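Side-chain contacts in protein HRI1 (Saccharomyces cerevisiae, PDB 3RBY), which is of unknown function and non-essential, but interacts with the protein kinase HRR25 and may also interact with SEC72: residues 65-68 with 69-73; 81-85 with 86-90; 161-164 with 165-168. All coordinates share one frame; numbering follows the deposited sequence.

Contact 1 of 3, residues 65-68 with 69-73; sequences NDQG and NGVVT
N65 and T73 face each other as a hydrogen-bonded antiparallel pair and grip one another twice through their backbones: N65 N donates to T73 O at 2.9 Å, and T73 N returns a bond to N65 O at 2.8 Å. Its chi1 of 55° turns the T73 hydroxyl toward the opposing strand and brings OG1 to 3.3 Å from N65 O, a weak and unsettled bond at best. One step along, D66 and V72 form a non-hydrogen-bonded pair, and the turn is then closed by Q67 N donating to V71 O at 3.0 Å.

D66 adds a side-chain bond inside the turn. With CG anti to the backbone N (chi1 -173°), its carboxylate swings forward along the chain, and OD1 accepts from G68 N at 2.7 Å from above the carboxylate plane, an Asx turn. Q67 is extended beyond CG and lies over the neighbouring strand, its OE1 3.5 Å from V71 CG1 and its NE2 3.7 Å from T73 CG2. G68 and G70 both have positive phi, which suits residues without a side chain.

The whole is a surface beta hairpin of strands 62-66 and 71-76. Strand 62-66 is outermost on this side of the larger sheet within the chain, while strand 71-76 faces inward to 96-102, with backbone bonds from V72 to W100 and from G70, just before it, to N102.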
# COMPACT_ATOMS: atom_id res chain seq x y z
N ASN A 65 1.90 -23.51 -6.23
CA ASN A 65 1.50 -24.54 -5.30
C ASN A 65 1.24 -24.01 -3.90
O ASN A 65 2.09 -23.34 -3.31
CB ASN A 65 2.53 -25.67 -5.29
CG ASN A 65 1.89 -27.01 -5.10
OD1 ASN A 65 1.89 -27.55 -3.99
ND2 ASN A 65 1.30 -27.55 -6.17
N ASP A 66 0.06 -24.33 -3.39
CA ASP A 66 -0.40 -23.85 -2.10
C ASP A 66 -0.16 -24.88 -1.00
O ASP A 66 -0.47 -26.06 -1.14
CB ASP A 66 -1.89 -23.48 -2.16
CG ASP A 66 -2.40 -22.82 -0.89
OD1 ASP A 66 -1.58 -22.32 -0.08
OD2 ASP A 66 -3.63 -22.79 -0.69
N GLN A 67 0.38 -24.41 0.11
CA GLN A 67 0.64 -25.25 1.26
C GLN A 67 -0.41 -24.96 2.34
O GLN A 67 -0.43 -25.58 3.40
CB GLN A 67 2.06 -25.00 1.73
CG GLN A 67 2.99 -24.76 0.53
CD GLN A 67 4.47 -24.76 0.87
OE1 GLN A 67 4.88 -24.29 1.93
NE2 GLN A 67 5.28 -25.29 -0.04
N GLY A 68 -1.27 -23.99 2.05
CA GLY A 68 -2.48 -23.76 2.83
C GLY A 68 -2.48 -22.66 3.89
O GLY A 68 -3.53 -22.08 4.19
N ASN A 69 -1.31 -22.38 4.46
CA ASN A 69 -1.24 -21.45 5.59
C ASN A 69 -0.95 -20.01 5.19
O ASN A 69 -0.53 -19.20 6.02
CB ASN A 69 -0.21 -21.93 6.62
CG ASN A 69 1.06 -22.47 5.98
OD1 ASN A 69 1.03 -23.15 4.96
ND2 ASN A 69 2.19 -22.17 6.60
N GLY A 70 -1.21 -19.68 3.92
CA GLY A 70 -0.87 -18.38 3.37
C GLY A 70 0.44 -18.46 2.60
O GLY A 70 0.83 -17.50 1.91
N VAL A 71 1.11 -19.61 2.73
CA VAL A 71 2.34 -19.88 1.99
C VAL A 71 2.04 -20.59 0.66
O VAL A 71 1.46 -21.69 0.65
CB VAL A 71 3.31 -20.73 2.83
CG1 VAL A 71 4.68 -20.80 2.16
CG2 VAL A 71 3.43 -20.14 4.22
N VAL A 72 2.42 -19.95 -0.45
CA VAL A 72 2.35 -20.60 -1.74
C VAL A 72 3.66 -20.39 -2.49
O VAL A 72 4.36 -19.40 -2.30
CB VAL A 72 1.11 -20.17 -2.57
CG1 VAL A 72 0.16 -19.34 -1.73
CG2 VAL A 72 1.50 -19.45 -3.85
N THR A 73 4.01 -21.36 -3.33
CA THR A 73 5.27 -21.31 -4.05
C THR A 73 4.99 -21.06 -5.51
O THR A 73 4.00 -21.55 -6.06
CB THR A 73 6.06 -22.63 -3.93
OG1 THR A 73 5.23 -23.73 -4.36
CG2 THR A 73 6.50 -22.85 -2.49

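Contact 2 of 3, residues 81-85 with 86-90; sequences DTNVY and LNVPN
L86 N donates to T82 O at 2.8 Å, the last regular turn of a very short helix, and V88 N reaches back to N83 O at 2.9 Å with an N-H...O angle of 157°. A third bond, from N87 N to V84 O at 3.3 Å, is weak. At the other end D81 occupies the N-cap: its OD1 takes a weak bond from N83 N and a further one from W53 NE1, so a single carboxylate oxygen ties the helix start to strand 51-57.

Outside this backbone frame the side chains add apolar contacts. In Y85 a chi1 of -170° points CG away from the residue's own N and lays the ring beside its neighbour, where L86 CD2 meets it at the edge, in plane, 3.8 Å from CD1. The Y85 hydroxyl is held further off, by Q183 O. L86 CB lies 3.2 Å from T82 O, one turn earlier, while the side chain as a whole leads outward, and both L86 and Y85 touch L192 of strand 192-199. Were L86 cut back to an alanine, the edge of the Y85 ring and L192 would be likely to lose their leucine neighbour, opening a gap toward that strand. On another flank V88 points toward the helix, its CG2 3.9 Å from N83 OD1.

N87, with positive phi (61°), is the C-prime residue, and the bonds from V88 N to N83 O and from N87 N to V84 O are those of a Schellman motif, which ends helix 82-86 and releases the chain into the loop before strand 96-102.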
# COMPACT_ATOMS: atom_id res chain seq x y z
N ASP A 81 11.11 -11.99 -20.80
CA ASP A 81 12.04 -11.51 -19.77
C ASP A 81 12.99 -10.49 -20.42
O ASP A 81 13.94 -10.88 -21.11
CB ASP A 81 12.84 -12.66 -19.17
CG ASP A 81 13.81 -12.20 -18.10
OD1 ASP A 81 14.16 -11.00 -18.07
OD2 ASP A 81 14.24 -13.06 -17.29
N THR A 82 12.73 -9.20 -20.23
CA THR A 82 13.50 -8.19 -20.95
C THR A 82 15.01 -8.35 -20.73
O THR A 82 15.82 -7.97 -21.58
CB THR A 82 13.06 -6.75 -20.62
OG1 THR A 82 13.15 -6.53 -19.20
CG2 THR A 82 11.64 -6.49 -21.12
N ASN A 83 15.39 -8.93 -19.60
CA ASN A 83 16.80 -9.25 -19.38
C ASN A 83 17.31 -10.17 -20.48
O ASN A 83 18.27 -9.84 -21.18
CB ASN A 83 17.03 -9.90 -18.01
CG ASN A 83 16.79 -8.94 -16.85
OD1 ASN A 83 16.85 -7.71 -17.01
ND2 ASN A 83 16.51 -9.51 -15.68
N VAL A 84 16.69 -11.34 -20.64
CA VAL A 84 17.15 -12.26 -21.66
C VAL A 84 16.91 -11.69 -23.06
O VAL A 84 17.72 -11.88 -23.96
CB VAL A 84 16.54 -13.70 -21.55
CG1 VAL A 84 15.98 -13.95 -20.16
CG2 VAL A 84 15.49 -13.93 -22.62
N TYR A 85 15.81 -10.98 -23.24
CA TYR A 85 15.54 -10.38 -24.53
C TYR A 85 16.67 -9.43 -24.92
O TYR A 85 17.15 -9.48 -26.05
CB TYR A 85 14.23 -9.59 -24.52
CG TYR A 85 13.80 -9.14 -25.89
CD1 TYR A 85 14.23 -7.94 -26.42
CD2 TYR A 85 12.95 -9.94 -26.67
CE1 TYR A 85 13.83 -7.53 -27.69
CE2 TYR A 85 12.54 -9.53 -27.93
CZ TYR A 85 12.98 -8.33 -28.43
OH TYR A 85 12.57 -7.93 -29.69
N LEU A 86 17.06 -8.57 -23.99
CA LEU A 86 18.04 -7.53 -24.24
C LEU A 86 19.47 -7.95 -23.87
O LEU A 86 20.40 -7.14 -23.97
CB LEU A 86 17.68 -6.26 -23.47
CG LEU A 86 16.40 -5.54 -23.92
CD1 LEU A 86 16.08 -4.35 -23.01
CD2 LEU A 86 16.52 -5.10 -25.37
N ASN A 87 19.64 -9.20 -23.44
CA ASN A 87 20.97 -9.72 -23.11
C ASN A 87 21.65 -8.96 -21.97
O ASN A 87 22.87 -8.79 -21.98
CB ASN A 87 21.88 -9.70 -24.35
CG ASN A 87 21.34 -10.55 -25.48
OD1 ASN A 87 20.77 -10.04 -26.46
ND2 ASN A 87 21.53 -11.86 -25.37
N VAL A 88 20.86 -8.51 -21.00
CA VAL A 88 21.38 -7.74 -19.88
C VAL A 88 22.32 -8.56 -19.02
O VAL A 88 21.89 -9.50 -18.34
CB VAL A 88 20.25 -7.24 -18.99
CG1 VAL A 88 20.83 -6.46 -17.82
CG2 VAL A 88 19.26 -6.42 -19.80
N PRO A 89 23.61 -8.20 -19.03
CA PRO A 89 24.67 -8.97 -18.38
C PRO A 89 24.51 -8.97 -16.87
O PRO A 89 23.85 -8.08 -16.32
CB PRO A 89 25.95 -8.21 -18.76
CG PRO A 89 25.56 -7.36 -19.97
CD PRO A 89 24.13 -6.98 -19.69
N ASN A 90 25.11 -9.96 -16.21
CA ASN A 90 25.04 -10.03 -14.76
C ASN A 90 23.60 -10.03 -14.28
O ASN A 90 23.19 -9.22 -13.43
CB ASN A 90 25.85 -8.90 -14.12
CG ASN A 90 27.33 -9.00 -14.44
OD1 ASN A 90 28.03 -9.87 -13.91
ND2 ASN A 90 27.82 -8.14 -15.33

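Contact 3 of 3, residues 161-164 with 165-168; sequences VTDE and AYDG
V161 and G168 lie where two antiparallel strands part, V161 N donating to G168 O at 2.9 Å with a nearly straight N-H...O angle of 167°. The loop between them makes the connection of a beta hairpin, from strand 156-161 to strand 166-173, in the smaller antiparallel sheet.

The side chain of V161 turns toward the returning strand, where CG1 packs 3.8 Å from Y166 CB; L181, L236 and W238 also touch this valine, carrying the contact into the sheet around it. G168 brings its backbone close to the same residue, its CA 4.0 Å from V161 CG2.

Further round the loop, D163 contributes the side-chain bond. Its carboxylate is carried forward along the chain by a nearly trans first torsion (chi1 -174°), which lets OD1 accept from A165 N at 2.7 Å, the donor approaching the oxygen almost head-on. The bond spans two residues of the turn, and A165 CB lies against the same D163 OD1 at 3.3 Å.

Y166 runs alongside D163, the two side chains pointing the same way with carboxylate and ring planes 78° apart. The tyrosine hydroxyl bonds to E214 OE1, in a residue well beyond the hairpin, while the carboxylate of D167 forms a salt bridge with K184, so both residues are also tied outside the hairpin. The D163 carboxylate sits at the edge of the tyrosine ring, OD1 3.7 Å from Y166 CD2.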
# COMPACT_ATOMS: atom_id res chain seq x y z
N VAL A 161 -0.76 -13.20 -29.03
CA VAL A 161 -0.39 -12.96 -30.42
C VAL A 161 -0.24 -14.28 -31.15
O VAL A 161 0.45 -15.20 -30.67
CB VAL A 161 0.91 -12.14 -30.54
CG1 VAL A 161 1.82 -12.69 -31.63
CG2 VAL A 161 0.58 -10.70 -30.82
N THR A 162 -0.86 -14.36 -32.33
CA THR A 162 -0.78 -15.55 -33.18
C THR A 162 -0.09 -15.23 -34.51
O THR A 162 -0.68 -15.37 -35.58
CB THR A 162 -2.18 -16.14 -33.47
OG1 THR A 162 -2.95 -15.18 -34.20
CG2 THR A 162 -2.89 -16.47 -32.16
N ASP A 163 1.17 -14.80 -34.42
CA ASP A 163 1.99 -14.45 -35.57
C ASP A 163 3.36 -15.06 -35.29
O ASP A 163 3.80 -15.13 -34.14
CB ASP A 163 2.08 -12.93 -35.69
CG ASP A 163 2.80 -12.48 -36.95
OD1 ASP A 163 4.03 -12.71 -37.05
OD2 ASP A 163 2.13 -11.89 -37.83
N GLU A 164 4.04 -15.55 -36.33
CA GLU A 164 5.30 -16.24 -36.11
C GLU A 164 6.43 -15.27 -35.80
O GLU A 164 7.41 -15.63 -35.16
CB GLU A 164 5.65 -17.11 -37.32
CG GLU A 164 5.33 -16.48 -38.68
CD GLU A 164 6.12 -17.10 -39.84
OE1 GLU A 164 6.35 -16.38 -40.84
OE2 GLU A 164 6.51 -18.29 -39.76
N ALA A 165 6.28 -14.04 -36.27
CA ALA A 165 7.31 -13.01 -36.11
C ALA A 165 7.23 -12.27 -34.77
O ALA A 165 8.11 -11.45 -34.46
CB ALA A 165 7.26 -12.02 -37.27
N TYR A 166 6.19 -12.55 -33.98
CA TYR A 166 5.95 -11.78 -32.76
C TYR A 166 5.57 -12.63 -31.57
O TYR A 166 4.91 -13.67 -31.71
CB TYR A 166 4.81 -10.80 -32.96
CG TYR A 166 5.13 -9.61 -33.81
CD1 TYR A 166 5.68 -8.46 -33.24
CD2 TYR A 166 4.87 -9.61 -35.17
CE1 TYR A 166 5.96 -7.36 -34.02
CE2 TYR A 166 5.14 -8.52 -35.95
CZ TYR A 166 5.69 -7.39 -35.37
OH TYR A 166 5.97 -6.29 -36.15
N ASP A 167 5.97 -12.17 -30.39
CA ASP A 167 5.40 -12.61 -29.12
C ASP A 167 4.57 -11.48 -28.53
O ASP A 167 4.95 -10.31 -28.61
CB ASP A 167 6.51 -13.01 -28.16
CG ASP A 167 7.22 -14.28 -28.57
OD1 ASP A 167 8.44 -14.38 -28.34
OD2 ASP A 167 6.55 -15.18 -29.13
N GLY A 168 3.42 -11.81 -27.93
CA GLY A 168 2.57 -10.79 -27.35
C GLY A 168 1.45 -11.32 -26.46
O GLY A 168 0.84 -12.35 -26.75
O HOH W 1 2.12 -14.77 -28.95

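All three are local contacts within single continuous stretches, and they differ in what the chain does there. Contacts 1 and 3 both reverse a strand into its antiparallel neighbour, but in different sheets, and each uses an aspartate to accept from a backbone N two residues on. Contact 1 lies at the surface on an outermost strand, with mostly polar residues, whereas contact 3 is partly buried and packs a valine against the returning strand. Contact 2, also at the surface, is instead a helix end, closed by a Schellman motif. Contacts 2 and 3 come within about 6 Å at their nearest atoms without touching; the nearest atoms of contact 1 are about 17 Å from contact 2 and about 23 Å from contact 3.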